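Local coordinates for aldehyde dehydrogenase family protein (Pseudomonas syringae pv. tomato, PDB 5IUV) that probably oxidises indole-3-acetaldehyde to the auxin indole-3-acetic acid with NAD+ as cofactor, as a member of the aldehyde dehydrogenase family, at residues 235-240 and 260-265; 284-289 and 316-321. All coordinates share one frame; numbering follows the deposited sequence.

Interaction 1 (235-240 and 260-265)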
ATOM      1  N   MET A 235     -35.263   1.487   1.753  1.00 10.24           N
ATOM      2  CA  MET A 235     -34.717   2.839   1.709  1.00 10.04           C
ATOM      3  C   MET A 235     -33.670   3.113   2.792  1.00 10.43           C
ATOM      4  O   MET A 235     -33.044   4.171   2.789  1.00 11.94           O
ATOM      5  CB  MET A 235     -35.850   3.871   1.815  1.00 10.25           C
ATOM      6  CG  MET A 235     -36.824   3.828   0.641  1.00 11.00           C
ATOM      7  SD  MET A 235     -35.995   4.263  -0.901  1.00 14.25           S
ATOM      8  CE  MET A 235     -35.721   6.012  -0.635  1.00 19.60           C
ATOM      9  N   ASP A 236     -33.475   2.179   3.715  1.00  8.23           N
ATOM     10  CA  ASP A 236     -32.469   2.385   4.757  1.00  9.05           C
ATOM     11  C   ASP A 236     -31.406   1.282   4.763  1.00  7.64           C
ATOM     12  O   ASP A 236     -30.683   1.106   5.741  1.00  7.77           O
ATOM     13  CB  ASP A 236     -33.140   2.495   6.135  1.00 12.42           C
ATOM     14  CG  ASP A 236     -32.215   3.094   7.193  1.00 18.73           C
ATOM     15  OD1 ASP A 236     -31.527   4.088   6.886  1.00 18.72           O
ATOM     16  OD2 ASP A 236     -32.163   2.563   8.324  1.00 20.07           O
ATOM     17  N   VAL A 237     -31.318   0.539   3.666  1.00  6.65           N
ATOM     18  CA  VAL A 237     -30.198  -0.375   3.459  1.00  5.87           C
ATOM     19  C   VAL A 237     -29.148   0.364   2.637  1.00  9.24           C
ATOM     20  O   VAL A 237     -29.463   0.913   1.577  1.00 10.87           O
ATOM     21  CB  VAL A 237     -30.638  -1.677   2.743  1.00  8.33           C
ATOM     22  CG1 VAL A 237     -29.430  -2.484   2.275  1.00  5.71           C
ATOM     23  CG2 VAL A 237     -31.525  -2.523   3.654  1.00  9.71           C
ATOM     24  N   ASP A 238     -27.909   0.404   3.124  1.00  5.74           N
ATOM     25  CA  ASP A 238     -26.860   1.177   2.468  1.00  8.15           C
ATOM     26  C   ASP A 238     -26.234   0.439   1.294  1.00  8.68           C
ATOM     27  O   ASP A 238     -25.854   1.049   0.298  1.00  8.16           O
ATOM     28  CB  ASP A 238     -25.762   1.553   3.476  1.00 11.60           C
ATOM     29  CG  ASP A 238     -26.290   2.401   4.615  1.00 13.61           C
ATOM     30  OD1 ASP A 238     -26.587   3.585   4.373  1.00 13.33           O
ATOM     31  OD2 ASP A 238     -26.415   1.887   5.749  1.00 12.74           O
ATOM     32  N   THR A 239     -26.131  -0.879   1.423  1.00  8.08           N
ATOM     33  CA  THR A 239     -25.391  -1.688   0.466  1.00  8.74           C
ATOM     34  C   THR A 239     -26.054  -3.042   0.363  1.00  8.27           C
ATOM     35  O   THR A 239     -26.465  -3.604   1.376  1.00  8.86           O
ATOM     36  CB  THR A 239     -23.907  -1.869   0.904  1.00 10.52           C
ATOM     37  OG1 THR A 239     -23.238  -0.601   0.905  1.00  9.71           O
ATOM     38  CG2 THR A 239     -23.168  -2.834  -0.008  1.00  9.56           C
ATOM     39  N   VAL A 240     -26.175  -3.567  -0.848  1.00  6.61           N
ATOM     40  CA  VAL A 240     -26.569  -4.956  -0.993  1.00  7.28           C
ATOM     41  C   VAL A 240     -25.441  -5.713  -1.700  1.00  7.30           C
ATOM     42  O   VAL A 240     -24.875  -5.247  -2.693  1.00  7.86           O
ATOM     43  CB  VAL A 240     -27.917  -5.108  -1.751  1.00  6.50           C
ATOM     44  CG1 VAL A 240     -27.860  -4.474  -3.136  1.00  9.39           C
ATOM     45  CG2 VAL A 240     -28.335  -6.579  -1.839  1.00  7.67           C
ATOM     46  N   ASN A 260     -33.027   3.853  -3.212  1.00 11.05           N
ATOM     47  CA  ASN A 260     -32.174   4.847  -2.550  1.00  9.93           C
ATOM     48  C   ASN A 260     -30.739   4.947  -3.073  1.00 11.18           C
ATOM     49  O   ASN A 260     -29.867   5.499  -2.393  1.00  9.49           O
ATOM     50  CB  ASN A 260     -32.124   4.554  -1.042  1.00  7.81           C
ATOM     51  CG  ASN A 260     -31.415   3.236  -0.717  1.00 11.27           C
ATOM     52  OD1 ASN A 260     -31.238   2.372  -1.581  1.00  9.90           O
ATOM     53  ND2 ASN A 260     -31.004   3.082   0.539  1.00  7.61           N
ATOM     54  N   MET A 261     -30.495   4.412  -4.269  1.00 12.53           N
ATOM     55  CA  MET A 261     -29.159   4.403  -4.862  1.00 12.60           C
ATOM     56  C   MET A 261     -28.158   3.675  -3.954  1.00 12.81           C
ATOM     57  O   MET A 261     -26.982   4.055  -3.870  1.00  9.73           O
ATOM     58  CB  MET A 261     -28.681   5.840  -5.147  1.00 17.16           C
ATOM     59  CG  MET A 261     -27.493   5.953  -6.098  1.00 19.76           C
ATOM     60  SD  MET A 261     -26.684   7.584  -6.076  1.00 33.19           S
ATOM     61  CE  MET A 261     -28.050   8.543  -6.638  1.00  8.64           C
ATOM     62  N   LYS A 262     -28.619   2.623  -3.276  1.00  7.88           N
ATOM     63  CA  LYS A 262     -27.728   1.826  -2.432  1.00 10.50           C
ATOM     64  C   LYS A 262     -26.599   1.249  -3.280  1.00  9.53           C
ATOM     65  O   LYS A 262     -26.780   1.035  -4.478  1.00  7.95           O
ATOM     66  CB  LYS A 262     -28.498   0.699  -1.727  1.00  7.72           C
ATOM     67  CG  LYS A 262     -29.262  -0.233  -2.666  1.00  7.82           C
ATOM     68  CD  LYS A 262     -29.790  -1.476  -1.927  1.00  7.80           C
ATOM     69  CE  LYS A 262     -30.815  -1.111  -0.856  1.00  9.34           C
ATOM     70  NZ  LYS A 262     -31.981  -0.354  -1.399  1.00  9.85           N
ATOM     71  N   ARG A 263     -25.430   1.018  -2.677  1.00  8.63           N
ATOM     72  CA  ARG A 263     -24.340   0.374  -3.408  1.00  9.02           C
ATOM     73  C   ARG A 263     -24.738  -1.068  -3.735  1.00  8.40           C
ATOM     74  O   ARG A 263     -25.383  -1.740  -2.932  1.00  9.31           O
ATOM     75  CB  ARG A 263     -23.028   0.403  -2.611  1.00  7.80           C
ATOM     76  CG  ARG A 263     -22.389   1.779  -2.490  1.00 14.70           C
ATOM     77  CD  ARG A 263     -22.903   2.551  -1.282  1.00 18.15           C
ATOM     78  NE  ARG A 263     -22.190   3.816  -1.133  1.00 22.88           N
ATOM     79  CZ  ARG A 263     -22.617   4.984  -1.613  1.00 21.52           C
ATOM     80  NH1 ARG A 263     -23.774   5.063  -2.259  1.00 20.26           N
ATOM     81  NH2 ARG A 263     -21.889   6.077  -1.434  1.00 21.35           N
ATOM     82  N   VAL A 264     -24.371  -1.524  -4.926  1.00  8.00           N
ATOM     83  CA  VAL A 264     -24.717  -2.865  -5.383  1.00 11.05           C
ATOM     84  C   VAL A 264     -23.460  -3.600  -5.824  1.00  9.46           C
ATOM     85  O   VAL A 264     -22.745  -3.132  -6.704  1.00  8.22           O
ATOM     86  CB  VAL A 264     -25.722  -2.824  -6.560  1.00 13.05           C
ATOM     87  CG1 VAL A 264     -26.004  -4.227  -7.089  1.00 12.20           C
ATOM     88  CG2 VAL A 264     -27.009  -2.152  -6.138  1.00 13.19           C
ATOM     89  N   TRP A 265     -23.192  -4.742  -5.203  1.00  8.13           N
ATOM     90  CA  TRP A 265     -22.022  -5.540  -5.539  1.00 10.13           C
ATOM     91  C   TRP A 265     -22.469  -6.944  -5.904  1.00 11.05           C
ATOM     92  O   TRP A 265     -23.148  -7.601  -5.120  1.00  9.80           O
ATOM     93  CB  TRP A 265     -21.030  -5.585  -4.376  1.00 10.45           C
ATOM     94  CG  TRP A 265     -20.556  -4.233  -3.915  1.00  8.06           C
ATOM     95  CD1 TRP A 265     -21.022  -3.520  -2.849  1.00  7.95           C
ATOM     96  CD2 TRP A 265     -19.526  -3.444  -4.507  1.00  8.41           C
ATOM     97  NE1 TRP A 265     -20.340  -2.334  -2.737  1.00  8.76           N
ATOM     98  CE2 TRP A 265     -19.415  -2.263  -3.746  1.00 10.98           C
ATOM     99  CE3 TRP A 265     -18.676  -3.624  -5.604  1.00 10.22           C
ATOM    100  CZ2 TRP A 265     -18.494  -1.266  -4.050  1.00 13.34           C
ATOM    101  CZ3 TRP A 265     -17.769  -2.635  -5.903  1.00 13.02           C
ATOM    102  CH2 TRP A 265     -17.684  -1.471  -5.131  1.00 14.78           C
TER
HETATM  103  O   HOH W   1     -20.885  -0.477  -0.468  1.00 11.29           O
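V240, N260 and K262 have the most surface buried here, along two segments that run parallel and join as strands at their C-terminal ends. N260 reaches across ahead of the strands: its ND2 gives a nearly straight hydrogen bond to V237 O (2.9 Å, N-H...O 168°), with the acceptor in the amide plane, and a weak one to M235 O. The M235 and N260 side chains slide past each other in opposite directions, M235 SD 3.9 Å from N260 CB. With chi1 at 67°, CG of N260 sits between its own N and carbonyl carbon, and OD1 accepts a hydrogen bond from K262 NZ at 2.8 Å, the donor above the carbonyl plane. A232 O and H234 O also bind this buried ammonium, which would offset its charge in part. The K262 chain, bent at chi3 and chi4, crosses V237 and V240 obliquely, CE 3.6 Å from V237 CB and CD 3.8 Å from V240 CG1.

Beyond K262 the backbones pair: R263 N to D238 O, V240 N to R263 O (2.9 Å) and W265 N to V240 O. V240 and V264 share one sheet face, CG1 to CG2 3.9 Å, and both pack on helix 246-258. T239 and R263 occupy the other, where a water links T239 OG1 (2.7 Å) to W265 NE1. The R263 guanidinium leads away to E489 and to K471 O of the second subunit. The pairing joins the two parallel strands of a beta-alpha-beta crossover, strand 239-243, helix 246-258, strand 263-267, of the Rossmann-like NAD-binding domain of aldehyde dehydrogenases.

Interaction 2 (284-289 and 316-321); sequences QAAADS and DRFLPM
M321 and A287 meet CB to CB at 3.8 Å where helix 316-321 crosses helix 284-289, part of the alpha/beta packing of helices on the catalytic-domain sheet (strands 273-276, 307-311 and 430-434) of the aldehyde dehydrogenase fold. Helix 283-295 is the crossover between the parallel strands 273-276 and 307-311, and helix 312-326 follows directly on the latter strand. The two short segments cross at -47°, with their axes 9.4 Å apart at closest approach, and M321 and F318 bridge the gap to the alanines and Q284.

From CB, which touches A287, the M321 chain runs on through CG and SD to CE. CG lies anti to the carbonyl carbon (chi1 -57°), and SD is anti to CA (chi2 174°). The bend at chi3 then swings CE back toward helix 284-289, where the methyl comes 3.7 Å from Q284 CA and 3.3 Å from Q284 OE1, so the terminal methyl ends against Q284, in the first turn of helix 283-295. The glutamine and methionine side chains pass one another at a slant.

F318 fills the deeper side of the same contact. CE1 and CZ turn the ring's edge to the backbone at A286 C and A287 N, with CE1 3.5 Å from A287 N. The methyls of A286 and A287 lie off the ring plane on opposite sides, A287 CB 3.8 Å from CE1. Small alanines thus let the ring approach the helix backbone. F318 also rests on L308 and V310 of strand 307-311, while A286 rests on W434 of strand 430-434.

Polar links lie at the more exposed border. Q284 NE2 donates to D288 OD1 one turn on, from above the carboxylate plane, and also to a water that in turn donates to M321 O at 2.7 Å.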
ATOM      1  N   GLN A 284      -1.786 -35.619 -17.540  1.00 17.89           N
ATOM      2  CA  GLN A 284      -2.638 -36.403 -16.648  1.00 19.27           C
ATOM      3  C   GLN A 284      -3.253 -35.497 -15.586  1.00 18.83           C
ATOM      4  O   GLN A 284      -4.441 -35.595 -15.274  1.00 18.30           O
ATOM      5  CB  GLN A 284      -1.854 -37.541 -15.994  1.00 19.07           C
ATOM      6  CG  GLN A 284      -2.732 -38.486 -15.177  1.00 19.16           C
ATOM      7  CD  GLN A 284      -3.775 -39.190 -16.026  1.00 20.87           C
ATOM      8  OE1 GLN A 284      -3.453 -39.813 -17.034  1.00 22.54           O
ATOM      9  NE2 GLN A 284      -5.034 -39.092 -15.620  1.00 22.30           N
ATOM     10  N   ALA A 285      -2.435 -34.603 -15.042  1.00 19.10           N
ATOM     11  CA  ALA A 285      -2.915 -33.607 -14.096  1.00 17.32           C
ATOM     12  C   ALA A 285      -3.975 -32.719 -14.745  1.00 16.65           C
ATOM     13  O   ALA A 285      -4.989 -32.401 -14.126  1.00 14.59           O
ATOM     14  CB  ALA A 285      -1.755 -32.770 -13.575  1.00 16.32           C
ATOM     15  N   ALA A 286      -3.750 -32.332 -15.995  1.00 14.80           N
ATOM     16  CA  ALA A 286      -4.728 -31.513 -16.715  1.00 14.52           C
ATOM     17  C   ALA A 286      -6.035 -32.280 -16.933  1.00 15.60           C
ATOM     18  O   ALA A 286      -7.123 -31.707 -16.869  1.00 14.40           O
ATOM     19  CB  ALA A 286      -4.157 -31.048 -18.046  1.00 14.56           C
ATOM     20  N   ALA A 287      -5.926 -33.579 -17.192  1.00 15.15           N
ATOM     21  CA  ALA A 287      -7.112 -34.414 -17.372  1.00 15.27           C
ATOM     22  C   ALA A 287      -7.883 -34.579 -16.067  1.00 15.17           C
ATOM     23  O   ALA A 287      -9.107 -34.411 -16.038  1.00 15.04           O
ATOM     24  CB  ALA A 287      -6.727 -35.775 -17.932  1.00 15.79           C
ATOM     25  N   ASP A 288      -7.175 -34.934 -14.996  1.00 15.27           N
ATOM     26  CA  ASP A 288      -7.809 -35.067 -13.683  1.00 18.30           C
ATOM     27  C   ASP A 288      -8.518 -33.781 -13.291  1.00 17.41           C
ATOM     28  O   ASP A 288      -9.653 -33.803 -12.814  1.00 14.61           O
ATOM     29  CB  ASP A 288      -6.786 -35.431 -12.603  1.00 19.69           C
ATOM     30  CG  ASP A 288      -6.140 -36.773 -12.839  1.00 25.01           C
ATOM     31  OD1 ASP A 288      -6.715 -37.580 -13.599  1.00 25.97           O
ATOM     32  OD2 ASP A 288      -5.059 -37.018 -12.255  1.00 27.90           O
ATOM     33  N   SER A 289      -7.835 -32.659 -13.491  1.00 16.30           N
ATOM     34  CA  SER A 289      -8.377 -31.359 -13.114  1.00 15.99           C
ATOM     35  C   SER A 289      -9.549 -30.949 -13.994  1.00 15.46           C
ATOM     36  O   SER A 289     -10.492 -30.339 -13.511  1.00 15.30           O
ATOM     37  CB  SER A 289      -7.288 -30.284 -13.158  1.00 15.49           C
ATOM     38  OG  SER A 289      -6.337 -30.502 -12.129  1.00 19.07           O
ATOM     39  N   ASP A 316      -7.096 -35.998 -29.559  1.00 23.64           N
ATOM     40  CA  ASP A 316      -7.388 -37.425 -29.663  1.00 23.91           C
ATOM     41  C   ASP A 316      -6.792 -38.234 -28.513  1.00 21.65           C
ATOM     42  O   ASP A 316      -7.335 -39.267 -28.125  1.00 21.82           O
ATOM     43  CB  ASP A 316      -6.889 -37.979 -31.002  1.00 28.95           C
ATOM     44  CG  ASP A 316      -7.751 -37.543 -32.171  1.00 33.68           C
ATOM     45  OD1 ASP A 316      -8.925 -37.182 -31.942  1.00 34.60           O
ATOM     46  OD2 ASP A 316      -7.259 -37.570 -33.319  1.00 38.50           O
ATOM     47  N   ARG A 317      -5.673 -37.767 -27.978  1.00 22.76           N
ATOM     48  CA  ARG A 317      -5.054 -38.424 -26.837  1.00 24.11           C
ATOM     49  C   ARG A 317      -5.682 -37.954 -25.522  1.00 20.66           C
ATOM     50  O   ARG A 317      -5.850 -38.740 -24.594  1.00 20.22           O
ATOM     51  CB  ARG A 317      -3.541 -38.165 -26.820  1.00 27.72           C
ATOM     52  CG  ARG A 317      -2.825 -38.798 -25.638  1.00 33.23           C
ATOM     53  CD  ARG A 317      -1.469 -38.154 -25.369  1.00 39.87           C
ATOM     54  NE  ARG A 317      -0.964 -38.526 -24.048  1.00 44.34           N
ATOM     55  CZ  ARG A 317       0.119 -38.002 -23.483  1.00 46.37           C
ATOM     56  NH1 ARG A 317       0.822 -37.075 -24.121  1.00 48.07           N
ATOM     57  NH2 ARG A 317       0.494 -38.401 -22.275  1.00 46.40           N
ATOM     58  N   PHE A 318      -6.041 -36.672 -25.459  1.00 18.94           N
ATOM     59  CA  PHE A 318      -6.468 -36.040 -24.206  1.00 18.70           C
ATOM     60  C   PHE A 318      -7.911 -36.357 -23.822  1.00 17.85           C
ATOM     61  O   PHE A 318      -8.199 -36.597 -22.650  1.00 18.40           O
ATOM     62  CB  PHE A 318      -6.279 -34.517 -24.294  1.00 15.80           C
ATOM     63  CG  PHE A 318      -6.501 -33.785 -22.989  1.00 15.20           C
ATOM     64  CD1 PHE A 318      -5.700 -34.046 -21.883  1.00 16.76           C
ATOM     65  CD2 PHE A 318      -7.481 -32.811 -22.884  1.00 14.85           C
ATOM     66  CE1 PHE A 318      -5.889 -33.365 -20.686  1.00 15.22           C
ATOM     67  CE2 PHE A 318      -7.678 -32.121 -21.688  1.00 14.25           C
ATOM     68  CZ  PHE A 318      -6.885 -32.400 -20.588  1.00 14.18           C
ATOM     69  N   LEU A 319      -8.819 -36.342 -24.791  1.00 18.18           N
ATOM     70  CA  LEU A 319     -10.230 -36.563 -24.477  1.00 19.70           C
ATOM     71  C   LEU A 319     -10.496 -37.926 -23.808  1.00 18.36           C
ATOM     72  O   LEU A 319     -11.271 -37.987 -22.854  1.00 21.12           O
ATOM     73  CB  LEU A 319     -11.098 -36.406 -25.729  1.00 22.79           C
ATOM     74  CG  LEU A 319     -12.598 -36.639 -25.503  1.00 26.02           C
ATOM     75  CD1 LEU A 319     -13.139 -35.723 -24.407  1.00 23.34           C
ATOM     76  CD2 LEU A 319     -13.376 -36.460 -26.804  1.00 28.18           C
ATOM     77  N   PRO A 320      -9.848 -39.014 -24.277  1.00 19.05           N
ATOM     78  CA  PRO A 320     -10.048 -40.268 -23.538  1.00 19.61           C
ATOM     79  C   PRO A 320      -9.531 -40.214 -22.103  1.00 19.78           C
ATOM     80  O   PRO A 320     -10.098 -40.868 -21.227  1.00 19.38           O
ATOM     81  CB  PRO A 320      -9.251 -41.291 -24.356  1.00 21.01           C
ATOM     82  CG  PRO A 320      -9.236 -40.740 -25.727  1.00 21.38           C
ATOM     83  CD  PRO A 320      -9.156 -39.250 -25.558  1.00 20.62           C
ATOM     84  N   MET A 321      -8.472 -39.444 -21.864  1.00 19.98           N
ATOM     85  CA  MET A 321      -7.963 -39.266 -20.508  1.00 16.97           C
ATOM     86  C   MET A 321      -8.991 -38.550 -19.635  1.00 19.00           C
ATOM     87  O   MET A 321      -9.141 -38.864 -18.454  1.00 17.73           O
ATOM     88  CB  MET A 321      -6.643 -38.488 -20.524  1.00 16.69           C
ATOM     89  CG  MET A 321      -5.554 -39.136 -21.369  1.00 17.29           C
ATOM     90  SD  MET A 321      -4.073 -38.111 -21.515  1.00 21.64           S
ATOM     91  CE  MET A 321      -3.570 -38.024 -19.799  1.00 22.01           C
TER
HETATM   92  O   HOH W   2      -7.476 -40.369 -17.025  1.00 13.19           O

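From the N terminus the chain reaches interaction 1 first. It joins residues 235-240 to 260-265 and closes a short loop of 19 residues, mostly helix 246-258, within the NAD-binding-domain sheet (strands 239-243 and 263-267). The chain then passes E267, the predicted active-site residue, and strand 273-276 before entering helix 283-295. Interaction 2 closes the next loop, 26 residues that include C302, which binds indole-3-acetate, and strand 307-311. The two loops follow in series, neither nested nor crossed. They lie on opposite sides of the chain's centre, their own centres 46 Å apart, one tying neighbouring strands of the NAD-binding-domain sheet, the other joining two helices packed on the catalytic-domain sheet.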